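Local coordinates for regulatory protein RecX (Lactobacillus reuteri, PDB 3D5L) that probably modulates the activity of the recombinase RecA, as a member of the RecX family of DNA-repair regulators, at residues 120-125 with 151-156; 131-136 with 141-146. All coordinates share one frame; numbering follows the deposited sequence.

Contact 1. Residues 120-125 with 151-156; sequences TMINTD and TQFTPE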
ATOM      1  N   THR A 120      -7.579  -8.390  10.744  1.00 16.15           N
ATOM      2  CA  THR A 120      -8.427  -7.300  11.210  1.00 17.21           C
ATOM      3  C   THR A 120      -9.892  -7.573  10.859  1.00 18.31           C
ATOM      4  O   THR A 120     -10.779  -7.242  11.635  1.00 18.08           O
ATOM      5  CB  THR A 120      -8.033  -5.949  10.582  1.00 18.30           C
ATOM      6  OG1 THR A 120      -6.675  -5.633  10.912  1.00 22.78           O
ATOM      7  CG2 THR A 120      -8.931  -4.844  11.110  1.00 19.10           C
ATOM      8  N   MET A 121     -10.143  -8.160   9.686  1.00 17.66           N
ATOM      9  CA  MET A 121     -11.514  -8.463   9.280  1.00 16.95           C
ATOM     10  C   MET A 121     -12.094  -9.507  10.228  1.00 18.10           C
ATOM     11  O   MET A 121     -13.239  -9.420  10.662  1.00 16.93           O
ATOM     12  CB  MET A 121     -11.559  -9.000   7.844  1.00 16.84           C
ATOM     13  CG  MET A 121     -11.436  -7.930   6.746  1.00 15.68           C
ATOM     14  SD  MET A 121     -12.562  -6.508   6.973  1.00 11.07           S
ATOM     15  CE  MET A 121     -11.378  -5.236   7.458  1.00 10.70           C
ATOM     16  N   ILE A 122     -11.287 -10.503  10.554  1.00 18.62           N
ATOM     17  CA  ILE A 122     -11.732 -11.542  11.462  1.00 18.92           C
ATOM     18  C   ILE A 122     -12.056 -10.984  12.861  1.00 20.00           C
ATOM     19  O   ILE A 122     -12.932 -11.500  13.557  1.00 18.82           O
ATOM     20  CB  ILE A 122     -10.666 -12.635  11.545  1.00 17.54           C
ATOM     21  CG1 ILE A 122     -10.700 -13.443  10.251  1.00 15.95           C
ATOM     22  CG2 ILE A 122     -10.897 -13.518  12.767  1.00 18.16           C
ATOM     23  CD1 ILE A 122      -9.652 -14.532  10.171  1.00 14.21           C
ATOM     24  N   ASN A 123     -11.363  -9.912  13.243  1.00 21.10           N
ATOM     25  CA  ASN A 123     -11.539  -9.269  14.543  1.00 22.95           C
ATOM     26  C   ASN A 123     -12.654  -8.225  14.625  1.00 24.16           C
ATOM     27  O   ASN A 123     -13.144  -7.932  15.711  1.00 23.39           O
ATOM     28  CB  ASN A 123     -10.243  -8.560  14.950  1.00 25.55           C
ATOM     29  CG  ASN A 123      -9.170  -9.503  15.453  1.00 26.87           C
ATOM     30  OD1 ASN A 123      -8.019  -9.096  15.607  1.00 28.37           O
ATOM     31  ND2 ASN A 123      -9.534 -10.753  15.728  1.00 26.53           N
ATOM     32  N   THR A 124     -13.045  -7.651  13.492  1.00 24.48           N
ATOM     33  CA  THR A 124     -14.044  -6.593  13.507  1.00 25.15           C
ATOM     34  C   THR A 124     -15.163  -6.718  12.476  1.00 27.81           C
ATOM     35  O   THR A 124     -16.025  -5.839  12.391  1.00 28.42           O
ATOM     36  CB  THR A 124     -13.369  -5.214  13.269  1.00 25.59           C
ATOM     37  OG1 THR A 124     -12.860  -5.163  11.927  1.00 23.64           O
ATOM     38  CG2 THR A 124     -12.206  -4.989  14.250  1.00 22.54           C
ATOM     39  N   ASP A 125     -15.172  -7.794  11.700  1.00 27.84           N
ATOM     40  CA  ASP A 125     -16.188  -7.927  10.667  1.00 27.69           C
ATOM     41  C   ASP A 125     -16.839  -9.298  10.521  1.00 26.78           C
ATOM     42  O   ASP A 125     -16.439 -10.269  11.158  1.00 25.32           O
ATOM     43  CB  ASP A 125     -15.579  -7.530   9.329  1.00 30.56           C
ATOM     44  CG  ASP A 125     -16.285  -6.363   8.694  1.00 36.49           C
ATOM     45  OD1 ASP A 125     -17.540  -6.391   8.633  1.00 39.72           O
ATOM     46  OD2 ASP A 125     -15.582  -5.425   8.250  1.00 39.01           O
ATOM     47  N   THR A 151      -5.945 -18.210   4.530  1.00 14.34           N
ATOM     48  CA  THR A 151      -5.714 -19.439   5.255  1.00 16.59           C
ATOM     49  C   THR A 151      -6.137 -19.295   6.729  1.00 17.07           C
ATOM     50  O   THR A 151      -6.484 -20.275   7.384  1.00 15.69           O
ATOM     51  CB  THR A 151      -4.232 -19.857   5.134  1.00 19.34           C
ATOM     52  OG1 THR A 151      -4.152 -21.278   5.196  1.00 22.81           O
ATOM     53  CG2 THR A 151      -3.374 -19.242   6.246  1.00 18.05           C
ATOM     54  N   GLN A 152      -6.130 -18.070   7.242  1.00 17.95           N
ATOM     55  CA  GLN A 152      -6.537 -17.832   8.626  1.00 19.63           C
ATOM     56  C   GLN A 152      -8.040 -18.089   8.712  1.00 20.66           C
ATOM     57  O   GLN A 152      -8.574 -18.335   9.789  1.00 22.94           O
ATOM     58  CB  GLN A 152      -6.298 -16.372   9.040  1.00 19.34           C
ATOM     59  CG  GLN A 152      -4.963 -15.777   8.660  1.00 22.27           C
ATOM     60  CD  GLN A 152      -4.897 -14.296   8.972  1.00 22.31           C
ATOM     61  OE1 GLN A 152      -4.069 -13.567   8.432  1.00 23.66           O
ATOM     62  NE2 GLN A 152      -5.773 -13.843   9.854  1.00 25.77           N
ATOM     63  N   PHE A 153      -8.714 -18.008   7.570  1.00 20.97           N
ATOM     64  CA  PHE A 153     -10.156 -18.207   7.508  1.00 21.60           C
ATOM     65  C   PHE A 153     -10.508 -19.682   7.475  1.00 21.59           C
ATOM     66  O   PHE A 153     -10.928 -20.222   6.454  1.00 21.70           O
ATOM     67  CB  PHE A 153     -10.729 -17.508   6.273  1.00 21.55           C
ATOM     68  CG  PHE A 153     -11.785 -16.492   6.590  1.00 22.22           C
ATOM     69  CD1 PHE A 153     -11.656 -15.181   6.157  1.00 22.15           C
ATOM     70  CD2 PHE A 153     -12.925 -16.849   7.296  1.00 24.42           C
ATOM     71  CE1 PHE A 153     -12.650 -14.241   6.422  1.00 23.42           C
ATOM     72  CE2 PHE A 153     -13.927 -15.912   7.566  1.00 24.03           C
ATOM     73  CZ  PHE A 153     -13.789 -14.610   7.128  1.00 21.17           C
ATOM     74  N   THR A 154     -10.334 -20.323   8.614  1.00 23.14           N
ATOM     75  CA  THR A 154     -10.620 -21.732   8.764  1.00 26.33           C
ATOM     76  C   THR A 154     -12.142 -21.936   8.839  1.00 27.88           C
ATOM     77  O   THR A 154     -12.899 -20.980   9.032  1.00 26.81           O
ATOM     78  CB  THR A 154      -9.954 -22.231  10.052  1.00 29.12           C
ATOM     79  OG1 THR A 154      -9.989 -23.662  10.097  1.00 37.84           O
ATOM     80  CG2 THR A 154     -10.677 -21.659  11.273  1.00 29.46           C
ATOM     81  N   PRO A 155     -12.619 -23.183   8.655  1.00 29.92           N
ATOM     82  CA  PRO A 155     -14.073 -23.376   8.736  1.00 29.39           C
ATOM     83  C   PRO A 155     -14.618 -23.028  10.125  1.00 28.95           C
ATOM     84  O   PRO A 155     -15.752 -22.574  10.257  1.00 28.02           O
ATOM     85  CB  PRO A 155     -14.245 -24.851   8.384  1.00 30.00           C
ATOM     86  CG  PRO A 155     -13.139 -25.066   7.373  1.00 31.19           C
ATOM     87  CD  PRO A 155     -11.971 -24.372   8.066  1.00 30.61           C
ATOM     88  N   GLU A 156     -13.810 -23.237  11.162  1.00 29.06           N
ATOM     89  CA  GLU A 156     -14.245 -22.903  12.515  1.00 28.48           C
ATOM     90  C   GLU A 156     -14.472 -21.386  12.586  1.00 26.97           C
ATOM     91  O   GLU A 156     -15.473 -20.924  13.136  1.00 24.80           O
ATOM     92  CB  GLU A 156     -13.198 -23.328  13.548  1.00 30.64           C
ATOM     93  CG  GLU A 156     -12.676 -24.761  13.364  1.00 35.20           C
ATOM     94  CD  GLU A 156     -11.414 -24.822  12.504  1.00 37.79           C
ATOM     95  OE1 GLU A 156     -10.315 -24.544  13.041  1.00 39.05           O
ATOM     96  OE2 GLU A 156     -11.517 -25.132  11.294  1.00 36.73           O
TER
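Ile122, near the C-terminal end of helix 110-124, touches the side chains of both Phe153 and Gln152, which belong to the link leading into helix 155-172. Its CG1 sits over one face of the Phe153 ring, 4.4 Å from CE1, while its CD1 points toward the start of the Gln152 side chain, 4.0 Å from CB. With CG1 anti to the carbonyl carbon (chi1 -74°) and CD1 extended beyond it, the longer branch of the isoleucine is the one that bridges both residues. The backbones stay well apart, Ile122 CA and Phe153 CA being 7.9 Å from each other, and no hydrogen bond joins the two segments.

The firm side of the contact is the buried Phe153 ring, which also packs on Pro129 and Ile132 of helix 129-138 and on Leu161 of helix 155-172. The looser side is that of Gln152, partly exposed and lying along helix 110-124 against Ala115, Val118 and Arg119. Phe153 itself is the centre of an inverse gamma turn, with Thr154 N making a weak 2.9 Å hydrogen bond to Gln152 O, and Thr154 occupies the N-cap position of helix 155-172, though without a side-chain capping bond. Helices 143-149 and 155-172 are thus connected through an aromatic residue set against helices 110-124, 129-138 and 155-172, in the tandem three-helix architecture of RecX.

Contact 2. Residues 131-136 with 141-146; sequences IIRQHL and IGESDI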
ATOM      1  N   ILE A 131     -15.754 -12.444  -0.363  1.00 15.26           N
ATOM      2  CA  ILE A 131     -15.709 -10.987  -0.352  1.00 17.09           C
ATOM      3  C   ILE A 131     -14.319 -10.463   0.017  1.00 18.18           C
ATOM      4  O   ILE A 131     -13.879  -9.430  -0.513  1.00 18.48           O
ATOM      5  CB  ILE A 131     -16.791 -10.415   0.613  1.00 18.25           C
ATOM      6  CG1 ILE A 131     -18.002  -9.938  -0.198  1.00 20.10           C
ATOM      7  CG2 ILE A 131     -16.239  -9.262   1.438  1.00 17.95           C
ATOM      8  CD1 ILE A 131     -18.548 -10.972  -1.173  1.00 21.66           C
ATOM      9  N   ILE A 132     -13.635 -11.170   0.919  1.00 15.73           N
ATOM     10  CA  ILE A 132     -12.292 -10.771   1.330  1.00 14.73           C
ATOM     11  C   ILE A 132     -11.411 -10.857   0.090  1.00 13.21           C
ATOM     12  O   ILE A 132     -10.664  -9.931  -0.217  1.00 14.14           O
ATOM     13  CB  ILE A 132     -11.700 -11.721   2.399  1.00 16.35           C
ATOM     14  CG1 ILE A 132     -12.629 -11.828   3.605  1.00 17.33           C
ATOM     15  CG2 ILE A 132     -10.349 -11.193   2.855  1.00 15.18           C
ATOM     16  CD1 ILE A 132     -12.531 -10.664   4.554  1.00 19.20           C
ATOM     17  N   ARG A 133     -11.525 -11.976  -0.623  1.00 12.81           N
ATOM     18  CA  ARG A 133     -10.760 -12.229  -1.843  1.00 15.28           C
ATOM     19  C   ARG A 133     -11.029 -11.147  -2.888  1.00 15.99           C
ATOM     20  O   ARG A 133     -10.118 -10.670  -3.566  1.00 18.21           O
ATOM     21  CB  ARG A 133     -11.126 -13.603  -2.425  1.00 16.15           C
ATOM     22  CG  ARG A 133     -10.228 -14.065  -3.582  1.00 18.23           C
ATOM     23  CD  ARG A 133     -10.682 -15.414  -4.164  1.00 19.90           C
ATOM     24  NE  ARG A 133     -10.758 -16.462  -3.154  1.00 23.15           N
ATOM     25  CZ  ARG A 133     -11.881 -17.104  -2.828  1.00 27.75           C
ATOM     26  NH1 ARG A 133     -13.024 -16.800  -3.445  1.00 27.62           N
ATOM     27  NH2 ARG A 133     -11.869 -18.043  -1.880  1.00 23.88           N
ATOM     28  N   GLN A 134     -12.291 -10.774  -3.017  1.00 16.69           N
ATOM     29  CA  GLN A 134     -12.684  -9.752  -3.964  1.00 17.70           C
ATOM     30  C   GLN A 134     -12.092  -8.401  -3.576  1.00 16.45           C
ATOM     31  O   GLN A 134     -11.650  -7.646  -4.433  1.00 14.88           O
ATOM     32  CB  GLN A 134     -14.210  -9.663  -4.017  1.00 21.06           C
ATOM     33  CG  GLN A 134     -14.734  -8.558  -4.911  1.00 26.62           C
ATOM     34  CD  GLN A 134     -16.243  -8.612  -5.080  1.00 30.59           C
ATOM     35  OE1 GLN A 134     -16.997  -8.560  -4.100  1.00 31.04           O
ATOM     36  NE2 GLN A 134     -16.693  -8.706  -6.331  1.00 31.60           N
ATOM     37  N   HIS A 135     -12.076  -8.098  -2.281  1.00 16.97           N
ATOM     38  CA  HIS A 135     -11.534  -6.824  -1.819  1.00 17.22           C
ATOM     39  C   HIS A 135     -10.021  -6.727  -2.017  1.00 16.30           C
ATOM     40  O   HIS A 135      -9.507  -5.675  -2.388  1.00 18.32           O
ATOM     41  CB  HIS A 135     -11.855  -6.615  -0.342  1.00 21.85           C
ATOM     42  CG  HIS A 135     -11.485  -5.259   0.167  1.00 26.87           C
ATOM     43  ND1 HIS A 135     -12.350  -4.188   0.127  1.00 30.26           N
ATOM     44  CD2 HIS A 135     -10.324  -4.787   0.689  1.00 29.87           C
ATOM     45  CE1 HIS A 135     -11.742  -3.115   0.604  1.00 31.51           C
ATOM     46  NE2 HIS A 135     -10.512  -3.453   0.951  1.00 30.99           N
ATOM     47  N   LEU A 136      -9.307  -7.817  -1.762  1.00 13.42           N
ATOM     48  CA  LEU A 136      -7.858  -7.815  -1.926  1.00 11.06           C
ATOM     49  C   LEU A 136      -7.445  -7.805  -3.396  1.00 10.94           C
ATOM     50  O   LEU A 136      -6.386  -7.281  -3.736  1.00 10.05           O
ATOM     51  CB  LEU A 136      -7.242  -9.006  -1.181  1.00  7.92           C
ATOM     52  CG  LEU A 136      -7.373  -8.855   0.345  1.00  9.92           C
ATOM     53  CD1 LEU A 136      -6.998 -10.157   1.047  1.00  9.76           C
ATOM     54  CD2 LEU A 136      -6.496  -7.689   0.826  1.00  8.96           C
ATOM     55  N   ILE A 141      -3.606  -7.093  -5.100  1.00 13.27           N
ATOM     56  CA  ILE A 141      -2.870  -8.252  -4.608  1.00 11.67           C
ATOM     57  C   ILE A 141      -3.079  -9.533  -5.432  1.00 11.57           C
ATOM     58  O   ILE A 141      -4.202  -9.881  -5.790  1.00 12.10           O
ATOM     59  CB  ILE A 141      -3.233  -8.490  -3.128  1.00 13.32           C
ATOM     60  CG1 ILE A 141      -3.168  -7.144  -2.384  1.00 16.11           C
ATOM     61  CG2 ILE A 141      -2.270  -9.501  -2.494  1.00 12.63           C
ATOM     62  CD1 ILE A 141      -3.211  -7.245  -0.863  1.00 16.63           C
ATOM     63  N   GLY A 142      -1.986 -10.226  -5.741  1.00 11.22           N
ATOM     64  CA  GLY A 142      -2.074 -11.450  -6.529  1.00  9.21           C
ATOM     65  C   GLY A 142      -2.871 -12.527  -5.822  1.00  9.15           C
ATOM     66  O   GLY A 142      -3.106 -12.419  -4.613  1.00 10.37           O
ATOM     67  N   GLU A 143      -3.272 -13.561  -6.563  1.00  8.00           N
ATOM     68  CA  GLU A 143      -4.072 -14.664  -6.023  1.00 10.86           C
ATOM     69  C   GLU A 143      -3.321 -15.489  -4.987  1.00 10.75           C
ATOM     70  O   GLU A 143      -3.928 -16.028  -4.062  1.00  9.77           O
ATOM     71  CB  GLU A 143      -4.545 -15.594  -7.154  1.00 14.04           C
ATOM     72  CG  GLU A 143      -5.607 -14.991  -8.062  1.00 18.20           C
ATOM     73  CD  GLU A 143      -6.872 -14.596  -7.299  1.00 20.51           C
ATOM     74  OE1 GLU A 143      -7.585 -15.494  -6.798  1.00 21.00           O
ATOM     75  OE2 GLU A 143      -7.146 -13.382  -7.193  1.00 21.65           O
ATOM     76  N   SER A 144      -2.006 -15.602  -5.161  1.00 11.30           N
ATOM     77  CA  SER A 144      -1.167 -16.356  -4.236  1.00 10.75           C
ATOM     78  C   SER A 144      -1.131 -15.686  -2.863  1.00  9.88           C
ATOM     79  O   SER A 144      -1.265 -16.358  -1.848  1.00  9.57           O
ATOM     80  CB  SER A 144       0.244 -16.468  -4.788  1.00 11.36           C
ATOM     81  OG  SER A 144       0.832 -15.193  -4.871  1.00 17.66           O
ATOM     82  N   ASP A 145      -0.948 -14.366  -2.828  1.00  9.35           N
ATOM     83  CA  ASP A 145      -0.925 -13.632  -1.558  1.00  8.65           C
ATOM     84  C   ASP A 145      -2.324 -13.645  -0.923  1.00  7.54           C
ATOM     85  O   ASP A 145      -2.471 -13.592   0.297  1.00  3.36           O
ATOM     86  CB  ASP A 145      -0.486 -12.166  -1.763  1.00  7.88           C
ATOM     87  CG  ASP A 145       0.981 -12.029  -2.140  1.00 10.92           C
ATOM     88  OD1 ASP A 145       1.754 -12.976  -1.902  1.00 14.26           O
ATOM     89  OD2 ASP A 145       1.385 -10.962  -2.661  1.00 13.47           O
ATOM     90  N   ILE A 146      -3.357 -13.719  -1.754  1.00  7.87           N
ATOM     91  CA  ILE A 146      -4.719 -13.742  -1.221  1.00  9.67           C
ATOM     92  C   ILE A 146      -5.055 -15.080  -0.599  1.00  9.77           C
ATOM     93  O   ILE A 146      -5.675 -15.144   0.467  1.00 10.16           O
ATOM     94  CB  ILE A 146      -5.766 -13.443  -2.306  1.00  6.42           C
ATOM     95  CG1 ILE A 146      -5.669 -11.969  -2.710  1.00  6.03           C
ATOM     96  CG2 ILE A 146      -7.158 -13.801  -1.782  1.00  2.05           C
ATOM     97  CD1 ILE A 146      -6.239 -11.659  -4.071  1.00  7.04           C
TER
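Leu136 and Ile141 are joined through their backbones where the chain turns from helix 129-138 toward helix 143-149: Ile141 N donates to Leu136 O over 3.1 Å, with an N-H...O angle of 159°. The same carbonyl oxygen lies against the root of the Ile141 side chain, 3.4 Å from CB. Next to this bond the apolar groups meet. Leu136 CD2 touches Ile141 CD1 at 3.7 Å, a contact of methyl ends whose side chains run obliquely to each other, while Leu136 CB rests against Ile146 CG1, also at 3.7 Å. Leu136 is thus shared between Ile141, in the turn, and Ile146, within helix 143-149, and it continues onto Tyr117 of helix 110-124.

One turn earlier on helix 129-138, the aliphatic stem of Arg133 takes over. Its CG is anti to the backbone N (chi1 -171°), which lays the stem across Ile146 at about a right angle, with CG 3.6 Å from Ile146 CG2. A bend at chi3 (-56°) then turns the guanidinium group away from the line of the stem. Glu143 approaches this outer edge, its OE1 4.1 Å from Arg133 CD, but the charged groups do not pair: Arg133 NE and Glu143 OE1 are 4.9 Å apart. The carboxylate has its salt bridge instead through OE2 to Arg137 NE, one turn after Arg133 on helix 129-138.

The chemistry is therefore layered. Buried aliphatic groups and one backbone hydrogen bond hold the turn between the helices, whereas the charged groups lie on the partly exposed side, where the nearby Arg133 probably adds a general electrostatic attraction to the Arg137 salt bridge.

In the fold
Both contacts involve helices of the second three-helix domain, and they meet: Met121 and Phe153 of contact 1 pack on Ile132 of helix 129-138, which carries one side of contact 2. Contact 2 is the more buried, joining helices 129-138 and 143-149, close neighbours in the chain, by apolar packing and a backbone hydrogen bond with charges at its edge. Contact 1 is smaller and partly buried, without hydrogen bonds between its segments, and brings together more distant points of the chain. Contact 2 thus shapes the domain internally, while contact 1 ties the end of helix 110-124 to the connection into helix 155-172.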